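Local coordinates for protein cellulase CEL9M (Clostridium cellulolyticum, PDB 1IA6) that probably hydrolyses internal beta-1,4-glucosidic linkages in cellulose and related beta-glucans, as a family 9 endoglucanase catalytic module that binds calcium and zinc, at residues Y117-H126 against V197-Q205; N357-R365 against D401-V411. All coordinates share one frame; numbering follows the deposited sequence.

Contact 1: Y117-H126 against V197-Q205; sequences YQVGEGNADH and VGNGQSFYQ
A capped helical turn just after strand 115-119, the central strand of a small antiparallel sheet, meets the loop between helices 174-193 and 210-224. Gln201 is the residue of that loop that reaches in. Its CG lies anti to its own carbonyl carbon (chi1 -62°), and the extended chain beyond carries the amide between Gln118, Glu121 and Gly122. Gln201 OE1 accepts two bonds. Gly122 N lies 2.9 Å from Gln201 OE1, in the carbonyl plane and on a lone pair. Gln118 NE2 comes from above that plane at 3.0 Å from Gln201 OE1. The other end of the amide is held too: Gln201 NE2 donates to the anti lone pair of Glu121 OE2 at 2.8 Å. Opposite ends of the amide are thus gripped, which fixes its rotation.

Glu121 is the N-cap of helix 122-125. Its OE1 takes Ala124 N and its OE2 takes Asn123 N, both from above the carboxylate plane. OE2 therefore serves the cap and the loop together. Gln118 NE2 gives a second, nearly straight bond to Gly120 O.

Phe203 packs against the first turn of helix 122-125, with its CE2 3.4 Å from Gly122 CA. His126 turns its edge toward the face of Phe203 in an offset edge-to-face pair, planes at 73°. The NE2 of His126 bonds to Asp59, and the nearest side-chain atoms of His126 and Glu410, a predicted active-site residue, are about 7 Å apart. At the far end a water donates to both Gln118 OE1 and Asn199 O. The same end is closed by Asn199 N, which donates almost straight to Tyr117 OH at 2.9 Å.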
loop_
_atom_site.group_PDB
_atom_site.type_symbol
_atom_site.label_atom_id
_atom_site.label_comp_id
_atom_site.label_asym_id
_atom_site.label_seq_id
_atom_site.Cartn_x
_atom_site.Cartn_y
_atom_site.Cartn_z
ATOM N N TYR A 117 -10.960 1.927 12.913
ATOM C CA TYR A 117 -10.317 1.711 11.621
ATOM C C TYR A 117 -10.999 2.227 10.360
ATOM O O TYR A 117 -10.527 1.969 9.255
ATOM C CB TYR A 117 -9.958 0.229 11.466
ATOM C CG TYR A 117 -11.116 -0.743 11.451
ATOM C CD1 TYR A 117 -11.898 -0.910 10.310
ATOM C CD2 TYR A 117 -11.385 -1.551 12.560
ATOM C CE1 TYR A 117 -12.917 -1.868 10.267
ATOM C CE2 TYR A 117 -12.396 -2.506 12.530
ATOM C CZ TYR A 117 -13.155 -2.663 11.380
ATOM O OH TYR A 117 -14.135 -3.626 11.340
ATOM N N GLN A 118 -12.107 2.943 10.504
ATOM C CA GLN A 118 -12.737 3.530 9.330
ATOM C C GLN A 118 -13.421 4.830 9.683
ATOM O O GLN A 118 -14.254 4.886 10.588
ATOM C CB GLN A 118 -13.753 2.603 8.646
ATOM C CG GLN A 118 -14.239 3.240 7.321
ATOM C CD GLN A 118 -15.133 2.355 6.471
ATOM O OE1 GLN A 118 -14.877 1.163 6.300
ATOM N NE2 GLN A 118 -16.183 2.949 5.908
ATOM N N VAL A 119 -13.035 5.884 8.977
ATOM C CA VAL A 119 -13.620 7.200 9.168
ATOM C C VAL A 119 -14.245 7.566 7.834
ATOM O O VAL A 119 -13.556 7.603 6.811
ATOM C CB VAL A 119 -12.554 8.242 9.542
ATOM C CG1 VAL A 119 -13.159 9.646 9.536
ATOM C CG2 VAL A 119 -11.990 7.918 10.916
ATOM N N GLY A 120 -15.549 7.821 7.855
ATOM C CA GLY A 120 -16.272 8.155 6.641
ATOM C C GLY A 120 -17.139 6.986 6.209
ATOM O O GLY A 120 -16.916 5.845 6.619
ATOM N N GLU A 121 -18.142 7.266 5.385
ATOM C CA GLU A 121 -19.037 6.226 4.892
ATOM C C GLU A 121 -18.926 6.280 3.369
ATOM O O GLU A 121 -19.243 7.297 2.753
ATOM C CB GLU A 121 -20.471 6.509 5.362
ATOM C CG GLU A 121 -21.454 5.372 5.134
ATOM C CD GLU A 121 -21.865 5.235 3.686
ATOM O OE1 GLU A 121 -22.457 6.191 3.143
ATOM O OE2 GLU A 121 -21.598 4.175 3.088
ATOM N N GLY A 122 -18.451 5.185 2.782
ATOM C CA GLY A 122 -18.237 5.112 1.345
ATOM C C GLY A 122 -19.314 5.584 0.384
ATOM O O GLY A 122 -19.032 6.341 -0.547
ATOM N N ASN A 123 -20.544 5.130 0.583
ATOM C CA ASN A 123 -21.632 5.513 -0.310
ATOM C C ASN A 123 -21.868 7.015 -0.361
ATOM O O ASN A 123 -21.954 7.597 -1.443
ATOM C CB ASN A 123 -22.914 4.792 0.100
ATOM C CG ASN A 123 -22.778 3.290 0.009
ATOM O OD1 ASN A 123 -22.533 2.750 -1.070
ATOM N ND2 ASN A 123 -22.925 2.605 1.140
ATOM N N ALA A 124 -21.967 7.639 0.807
ATOM C CA ALA A 124 -22.200 9.076 0.888
ATOM C C ALA A 124 -21.007 9.883 0.394
ATOM O O ALA A 124 -21.167 10.868 -0.325
ATOM C CB ALA A 124 -22.533 9.470 2.322
ATOM N N ASP A 125 -19.806 9.466 0.780
ATOM C CA ASP A 125 -18.604 10.179 0.365
ATOM C C ASP A 125 -18.495 10.255 -1.152
ATOM O O ASP A 125 -18.070 11.267 -1.704
ATOM C CB ASP A 125 -17.358 9.492 0.924
ATOM C CG ASP A 125 -16.083 10.232 0.573
ATOM O OD1 ASP A 125 -15.894 11.356 1.074
ATOM O OD2 ASP A 125 -15.278 9.691 -0.210
ATOM N N HIS A 126 -18.897 9.185 -1.826
ATOM C CA HIS A 126 -18.813 9.133 -3.277
ATOM C C HIS A 126 -19.834 9.984 -4.025
ATOM O O HIS A 126 -19.704 10.180 -5.232
ATOM C CB HIS A 126 -18.880 7.677 -3.736
ATOM C CG HIS A 126 -17.702 6.864 -3.298
ATOM N ND1 HIS A 126 -17.594 5.511 -3.540
ATOM C CD2 HIS A 126 -16.571 7.221 -2.644
ATOM C CE1 HIS A 126 -16.446 5.071 -3.055
ATOM N NE2 HIS A 126 -15.806 6.089 -2.507
ATOM N N VAL A 197 -12.371 -11.441 9.911
ATOM C CA VAL A 197 -11.968 -10.285 9.113
ATOM C C VAL A 197 -12.733 -9.028 9.517
ATOM O O VAL A 197 -13.861 -9.107 10.010
ATOM C CB VAL A 197 -12.181 -10.524 7.596
ATOM C CG1 VAL A 197 -11.315 -11.684 7.127
ATOM C CG2 VAL A 197 -13.654 -10.790 7.306
ATOM N N GLY A 198 -12.109 -7.871 9.308
ATOM C CA GLY A 198 -12.736 -6.605 9.645
ATOM C C GLY A 198 -13.742 -6.181 8.589
ATOM O O GLY A 198 -13.900 -6.855 7.571
ATOM N N ASN A 199 -14.418 -5.061 8.827
ATOM C CA ASN A 199 -15.425 -4.553 7.899
ATOM C C ASN A 199 -14.866 -3.483 6.964
ATOM O O ASN A 199 -14.108 -2.612 7.386
ATOM C CB ASN A 199 -16.605 -3.959 8.676
ATOM C CG ASN A 199 -17.295 -4.976 9.571
ATOM O OD1 ASN A 199 -17.825 -5.978 9.094
ATOM N ND2 ASN A 199 -17.290 -4.718 10.877
ATOM N N GLY A 200 -15.256 -3.551 5.696
ATOM C CA GLY A 200 -14.809 -2.572 4.721
ATOM C C GLY A 200 -15.942 -2.228 3.773
ATOM O O GLY A 200 -15.716 -1.772 2.648
ATOM N N GLN A 201 -17.171 -2.430 4.242
ATOM C CA GLN A 201 -18.358 -2.182 3.437
ATOM C C GLN A 201 -18.231 -3.020 2.168
ATOM O O GLN A 201 -17.586 -4.066 2.186
ATOM C CB GLN A 201 -18.482 -0.690 3.105
ATOM C CG GLN A 201 -18.631 0.195 4.347
ATOM C CD GLN A 201 -19.056 1.617 4.013
ATOM O OE1 GLN A 201 -18.223 2.487 3.749
ATOM N NE2 GLN A 201 -20.363 1.855 4.010
ATOM N N SER A 202 -18.830 -2.582 1.067
ATOM C CA SER A 202 -18.735 -3.357 -0.167
ATOM C C SER A 202 -17.500 -2.956 -0.966
ATOM O O SER A 202 -17.208 -3.535 -2.014
ATOM C CB SER A 202 -19.991 -3.149 -1.019
ATOM O OG SER A 202 -20.114 -1.794 -1.417
ATOM N N PHE A 203 -16.767 -1.975 -0.455
ATOM C CA PHE A 203 -15.582 -1.460 -1.130
ATOM C C PHE A 203 -14.352 -2.320 -0.908
ATOM O O PHE A 203 -13.580 -2.567 -1.835
ATOM C CB PHE A 203 -15.327 -0.028 -0.663
ATOM C CG PHE A 203 -16.503 0.876 -0.876
ATOM C CD1 PHE A 203 -16.849 1.295 -2.157
ATOM C CD2 PHE A 203 -17.308 1.254 0.191
ATOM C CE1 PHE A 203 -17.984 2.070 -2.371
ATOM C CE2 PHE A 203 -18.445 2.031 -0.015
ATOM C CZ PHE A 203 -18.782 2.438 -1.299
ATOM N N TYR A 204 -14.169 -2.772 0.324
ATOM C CA TYR A 204 -13.035 -3.622 0.647
ATOM C C TYR A 204 -13.511 -4.855 1.391
ATOM O O TYR A 204 -13.420 -4.939 2.614
ATOM C CB TYR A 204 -12.012 -2.840 1.472
ATOM C CG TYR A 204 -11.225 -1.860 0.628
ATOM C CD1 TYR A 204 -10.156 -2.294 -0.157
ATOM C CD2 TYR A 204 -11.586 -0.514 0.565
ATOM C CE1 TYR A 204 -9.466 -1.413 -0.988
ATOM C CE2 TYR A 204 -10.903 0.378 -0.262
ATOM C CZ TYR A 204 -9.845 -0.080 -1.035
ATOM O OH TYR A 204 -9.164 0.787 -1.857
ATOM N N GLN A 205 -14.040 -5.808 0.632
ATOM C CA GLN A 205 -14.539 -7.054 1.197
ATOM C C GLN A 205 -13.390 -8.043 1.366
ATOM O O GLN A 205 -12.895 -8.611 0.392
ATOM C CB GLN A 205 -15.617 -7.633 0.282
ATOM C CG GLN A 205 -16.885 -6.797 0.267
ATOM C CD GLN A 205 -17.886 -7.270 -0.762
ATOM O OE1 GLN A 205 -17.755 -6.984 -1.955
ATOM N NE2 GLN A 205 -18.890 -8.008 -0.309
HETATM O O HOH W 1 -12.684 -0.325 6.798
HETATM O O HOH W 2 -21.394 -0.349 0.824
#

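Contact 2: N357-R365 against D401-V411; sequences NWCIHPHHR and DDANQYQYTEV
This is a loop-to-loop contact at the predicted active site, joining the segment before helix 365-368 to the short helix 406-409 and its flanks. The Asp401 carboxylate receives the backbone of the first loop. Ile360 N donates to the syn lone pair of Asp401 OD2 at 3.0 Å, and His361 N makes a weak bond to Asp401 OD1. With CG anti to the backbone N (chi1 -172°), the carboxylate reaches these amides. Beside it, Asp402 CA makes a CH-pi contact over a face of the His361 ring.

Farther along, His363 N donates nearly straight to Thr409 O at 3.0 Å. Thr409 CB sits 3.2 Å from His361 O. A water is within bonding distance of His361 O, Ala403 O and Thr409 OG1.

The His363 ring lies obliquely against Tyr406, planes at 43°, with His363 ND1 3.4 Å from Tyr406 CE1. Glu410 OE2 approaches the edge of the His363 ring, 3.8 Å from His363 CD2, while Glu410 OE1 bonds to Trp304. Asp401 lies five residues before helix 406-409, and Glu410 directly follows it. The 401-411 segment thus carries both predicted active-site residues, as expected of a family 9 glycoside hydrolase.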
loop_
_atom_site.group_PDB
_atom_site.type_symbol
_atom_site.label_atom_id
_atom_site.label_comp_id
_atom_site.label_asym_id
_atom_site.label_seq_id
_atom_site.Cartn_x
_atom_site.Cartn_y
_atom_site.Cartn_z
ATOM N N ASN A 357 3.616 11.670 -22.231
ATOM C CA ASN A 357 2.204 11.462 -22.522
ATOM C C ASN A 357 1.430 10.729 -21.433
ATOM O O ASN A 357 0.722 9.763 -21.713
ATOM C CB ASN A 357 2.060 10.710 -23.848
ATOM C CG ASN A 357 0.726 10.963 -24.512
ATOM O OD1 ASN A 357 0.218 12.087 -24.494
ATOM N ND2 ASN A 357 0.157 9.930 -25.117
ATOM N N TRP A 358 1.545 11.204 -20.197
ATOM C CA TRP A 358 0.862 10.569 -19.074
ATOM C C TRP A 358 -0.636 10.870 -19.012
ATOM O O TRP A 358 -1.137 11.758 -19.702
ATOM C CB TRP A 358 1.540 10.973 -17.760
ATOM C CG TRP A 358 1.564 12.452 -17.503
ATOM C CD1 TRP A 358 0.502 13.244 -17.176
ATOM C CD2 TRP A 358 2.712 13.310 -17.525
ATOM N NE1 TRP A 358 0.916 14.540 -16.989
ATOM C CE2 TRP A 358 2.267 14.609 -17.198
ATOM C CE3 TRP A 358 4.073 13.107 -17.788
ATOM C CZ2 TRP A 358 3.137 15.703 -17.124
ATOM C CZ3 TRP A 358 4.938 14.195 -17.714
ATOM C CH2 TRP A 358 4.464 15.477 -17.385
ATOM N N CYS A 359 -1.339 10.112 -18.179
ATOM C CA CYS A 359 -2.783 10.248 -17.998
ATOM C C CYS A 359 -3.184 11.655 -17.549
ATOM O O CYS A 359 -2.606 12.199 -16.611
ATOM C CB CYS A 359 -3.248 9.211 -16.970
ATOM S SG CYS A 359 -4.998 9.278 -16.524
ATOM N N ILE A 360 -4.174 12.245 -18.216
ATOM C CA ILE A 360 -4.626 13.588 -17.860
ATOM C C ILE A 360 -5.994 13.595 -17.182
ATOM O O ILE A 360 -6.479 14.651 -16.764
ATOM C CB ILE A 360 -4.696 14.516 -19.101
ATOM C CG1 ILE A 360 -5.711 13.971 -20.104
ATOM C CG2 ILE A 360 -3.320 14.639 -19.738
ATOM C CD1 ILE A 360 -5.930 14.875 -21.310
ATOM N N HIS A 361 -6.604 12.418 -17.063
ATOM C CA HIS A 361 -7.918 12.276 -16.437
ATOM C C HIS A 361 -7.912 11.340 -15.223
ATOM O O HIS A 361 -8.732 10.428 -15.141
ATOM C CB HIS A 361 -8.929 11.739 -17.460
ATOM C CG HIS A 361 -9.305 12.723 -18.524
ATOM N ND1 HIS A 361 -10.258 13.702 -18.331
ATOM C CD2 HIS A 361 -8.860 12.877 -19.794
ATOM C CE1 HIS A 361 -10.384 14.415 -19.436
ATOM N NE2 HIS A 361 -9.547 13.936 -20.339
ATOM N N PRO A 362 -6.997 11.547 -14.264
ATOM C CA PRO A 362 -6.999 10.647 -13.103
ATOM C C PRO A 362 -8.301 10.752 -12.303
ATOM O O PRO A 362 -8.860 11.839 -12.160
ATOM C CB PRO A 362 -5.792 11.122 -12.300
ATOM C CG PRO A 362 -5.767 12.607 -12.592
ATOM C CD PRO A 362 -6.019 12.637 -14.088
ATOM N N HIS A 363 -8.789 9.621 -11.799
ATOM C CA HIS A 363 -10.010 9.616 -11.001
ATOM C C HIS A 363 -9.604 10.030 -9.589
ATOM O O HIS A 363 -9.445 9.195 -8.701
ATOM C CB HIS A 363 -10.626 8.217 -10.990
ATOM C CG HIS A 363 -11.956 8.150 -10.311
ATOM N ND1 HIS A 363 -13.020 8.943 -10.684
ATOM C CD2 HIS A 363 -12.397 7.388 -9.282
ATOM C CE1 HIS A 363 -14.059 8.674 -9.912
ATOM N NE2 HIS A 363 -13.707 7.734 -9.053
ATOM N N HIS A 364 -9.429 11.333 -9.395
ATOM C CA HIS A 364 -8.994 11.873 -8.112
ATOM C C HIS A 364 -9.648 13.241 -7.915
ATOM O O HIS A 364 -9.412 14.174 -8.681
ATOM C CB HIS A 364 -7.463 11.977 -8.128
ATOM C CG HIS A 364 -6.845 12.288 -6.799
ATOM N ND1 HIS A 364 -6.725 13.573 -6.315
ATOM C CD2 HIS A 364 -6.276 11.483 -5.871
ATOM C CE1 HIS A 364 -6.105 13.547 -5.148
ATOM N NE2 HIS A 364 -5.821 12.290 -4.856
ATOM N N ARG A 365 -10.474 13.356 -6.882
ATOM C CA ARG A 365 -11.186 14.602 -6.622
ATOM C C ARG A 365 -10.311 15.838 -6.427
ATOM O O ARG A 365 -10.527 16.857 -7.085
ATOM C CB ARG A 365 -12.126 14.418 -5.426
ATOM C CG ARG A 365 -13.313 13.517 -5.751
ATOM C CD ARG A 365 -14.102 13.119 -4.514
ATOM N NE ARG A 365 -15.295 12.350 -4.867
ATOM C CZ ARG A 365 -15.290 11.108 -5.340
ATOM N NH1 ARG A 365 -14.148 10.456 -5.525
ATOM N NH2 ARG A 365 -16.439 10.513 -5.635
ATOM N N ASP A 401 -7.747 7.143 -21.940
ATOM C CA ASP A 401 -7.566 8.290 -21.063
ATOM C C ASP A 401 -8.751 9.246 -21.153
ATOM O O ASP A 401 -8.716 10.224 -21.899
ATOM C CB ASP A 401 -6.269 9.019 -21.433
ATOM C CG ASP A 401 -5.901 10.105 -20.439
ATOM O OD1 ASP A 401 -6.578 10.223 -19.396
ATOM O OD2 ASP A 401 -4.923 10.838 -20.699
ATOM N N ASP A 402 -9.803 8.953 -20.396
ATOM C CA ASP A 402 -10.983 9.806 -20.391
ATOM C C ASP A 402 -11.725 9.785 -19.057
ATOM O O ASP A 402 -11.487 8.931 -18.204
ATOM C CB ASP A 402 -11.932 9.427 -21.534
ATOM C CG ASP A 402 -12.467 8.022 -21.407
ATOM O OD1 ASP A 402 -13.293 7.625 -22.258
ATOM O OD2 ASP A 402 -12.065 7.312 -20.461
ATOM N N ALA A 403 -12.635 10.742 -18.908
ATOM C CA ALA A 403 -13.431 10.947 -17.702
ATOM C C ALA A 403 -14.063 9.768 -16.953
ATOM O O ALA A 403 -13.781 9.565 -15.771
ATOM C CB ALA A 403 -14.513 11.982 -17.999
ATOM N N ASN A 404 -14.911 8.992 -17.623
ATOM C CA ASN A 404 -15.615 7.899 -16.948
ATOM C C ASN A 404 -14.979 6.506 -16.878
ATOM O O ASN A 404 -15.496 5.635 -16.178
ATOM C CB ASN A 404 -17.021 7.766 -17.542
ATOM C CG ASN A 404 -18.017 7.179 -16.558
ATOM O OD1 ASN A 404 -18.809 6.300 -16.905
ATOM N ND2 ASN A 404 -17.992 7.675 -15.325
ATOM N N GLN A 405 -13.876 6.280 -17.584
ATOM C CA GLN A 405 -13.240 4.961 -17.559
ATOM C C GLN A 405 -12.365 4.774 -16.319
ATOM O O GLN A 405 -11.141 4.854 -16.393
ATOM C CB GLN A 405 -12.408 4.757 -18.829
ATOM C CG GLN A 405 -13.230 4.720 -20.117
ATOM C CD GLN A 405 -14.100 3.482 -20.229
ATOM O OE1 GLN A 405 -14.923 3.205 -19.357
ATOM N NE2 GLN A 405 -13.922 2.732 -21.311
ATOM N N TYR A 406 -13.007 4.504 -15.186
ATOM C CA TYR A 406 -12.311 4.326 -13.914
ATOM C C TYR A 406 -11.330 3.156 -13.877
ATOM O O TYR A 406 -10.299 3.227 -13.209
ATOM C CB TYR A 406 -13.328 4.168 -12.779
ATOM C CG TYR A 406 -14.409 5.226 -12.780
ATOM C CD1 TYR A 406 -14.091 6.577 -12.926
ATOM C CD2 TYR A 406 -15.753 4.877 -12.644
ATOM C CE1 TYR A 406 -15.084 7.557 -12.939
ATOM C CE2 TYR A 406 -16.755 5.848 -12.654
ATOM C CZ TYR A 406 -16.414 7.184 -12.803
ATOM O OH TYR A 406 -17.397 8.148 -12.815
ATOM N N GLN A 407 -11.652 2.075 -14.580
ATOM C CA GLN A 407 -10.771 0.912 -14.603
ATOM C C GLN A 407 -9.366 1.318 -15.039
ATOM O O GLN A 407 -8.369 0.790 -14.546
ATOM C CB GLN A 407 -11.316 -0.149 -15.565
ATOM C CG GLN A 407 -10.398 -1.345 -15.754
ATOM C CD GLN A 407 -10.942 -2.349 -16.756
ATOM O OE1 GLN A 407 -11.988 -2.960 -16.536
ATOM N NE2 GLN A 407 -10.234 -2.520 -17.866
ATOM N N TYR A 408 -9.296 2.268 -15.963
ATOM C CA TYR A 408 -8.024 2.742 -16.486
ATOM C C TYR A 408 -7.386 3.864 -15.671
ATOM O O TYR A 408 -6.176 3.874 -15.453
ATOM C CB TYR A 408 -8.197 3.258 -17.920
ATOM C CG TYR A 408 -8.721 2.245 -18.910
ATOM C CD1 TYR A 408 -10.083 1.965 -18.998
ATOM C CD2 TYR A 408 -7.851 1.568 -19.760
ATOM C CE1 TYR A 408 -10.565 1.031 -19.917
ATOM C CE2 TYR A 408 -8.319 0.634 -20.678
ATOM C CZ TYR A 408 -9.676 0.372 -20.753
ATOM O OH TYR A 408 -10.137 -0.545 -21.674
ATOM N N THR A 409 -8.208 4.800 -15.215
ATOM C CA THR A 409 -7.702 5.975 -14.515
ATOM C C THR A 409 -7.722 6.023 -12.994
ATOM O O THR A 409 -7.386 7.053 -12.413
ATOM C CB THR A 409 -8.426 7.219 -15.021
ATOM O OG1 THR A 409 -9.821 7.097 -14.724
ATOM C CG2 THR A 409 -8.243 7.357 -16.529
ATOM N N GLU A 410 -8.112 4.937 -12.342
ATOM C CA GLU A 410 -8.132 4.942 -10.887
ATOM C C GLU A 410 -6.723 5.015 -10.313
ATOM O O GLU A 410 -5.769 4.536 -10.925
ATOM C CB GLU A 410 -8.833 3.693 -10.348
ATOM C CG GLU A 410 -10.320 3.895 -10.108
ATOM C CD GLU A 410 -10.770 3.317 -8.782
ATOM O OE1 GLU A 410 -10.675 2.083 -8.605
ATOM O OE2 GLU A 410 -11.213 4.099 -7.913
ATOM N N VAL A 411 -6.606 5.647 -9.149
ATOM C CA VAL A 411 -5.336 5.778 -8.433
ATOM C C VAL A 411 -5.674 5.455 -6.977
ATOM O O VAL A 411 -6.807 5.656 -6.553
ATOM C CB VAL A 411 -4.768 7.214 -8.514
ATOM C CG1 VAL A 411 -4.490 7.579 -9.966
ATOM C CG2 VAL A 411 -5.747 8.208 -7.886
HETATM O O HOH W 3 -2.557 10.355 -22.116
HETATM O O HOH W 4 -11.227 9.440 -14.754
HETATM O O HOH W 5 -9.289 6.627 -7.895
#

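How the contacts relate
Contact 1 closes along the chain before contact 2 opens, and their centres are about 22 Å apart. Both lie largely in the loops and short elements between the long helices of one family 9 alpha-barrel catalytic module. Contact 1 joins the small sheet to the loop before helix 210-224, with the bound calcium about 10 Å from Gly198 CA. Contact 2 lies between helix 327-341 and helix 413-429 in sequence, with the bound zinc about 10 Å from the nearest side-chain atom of His364. The two touch where Arg365 NH2 makes a weak hydrogen bond to His126 O. The 117-126 segment thus adjoins the 357-365 segment, which packs against the loop with the predicted active-site residues.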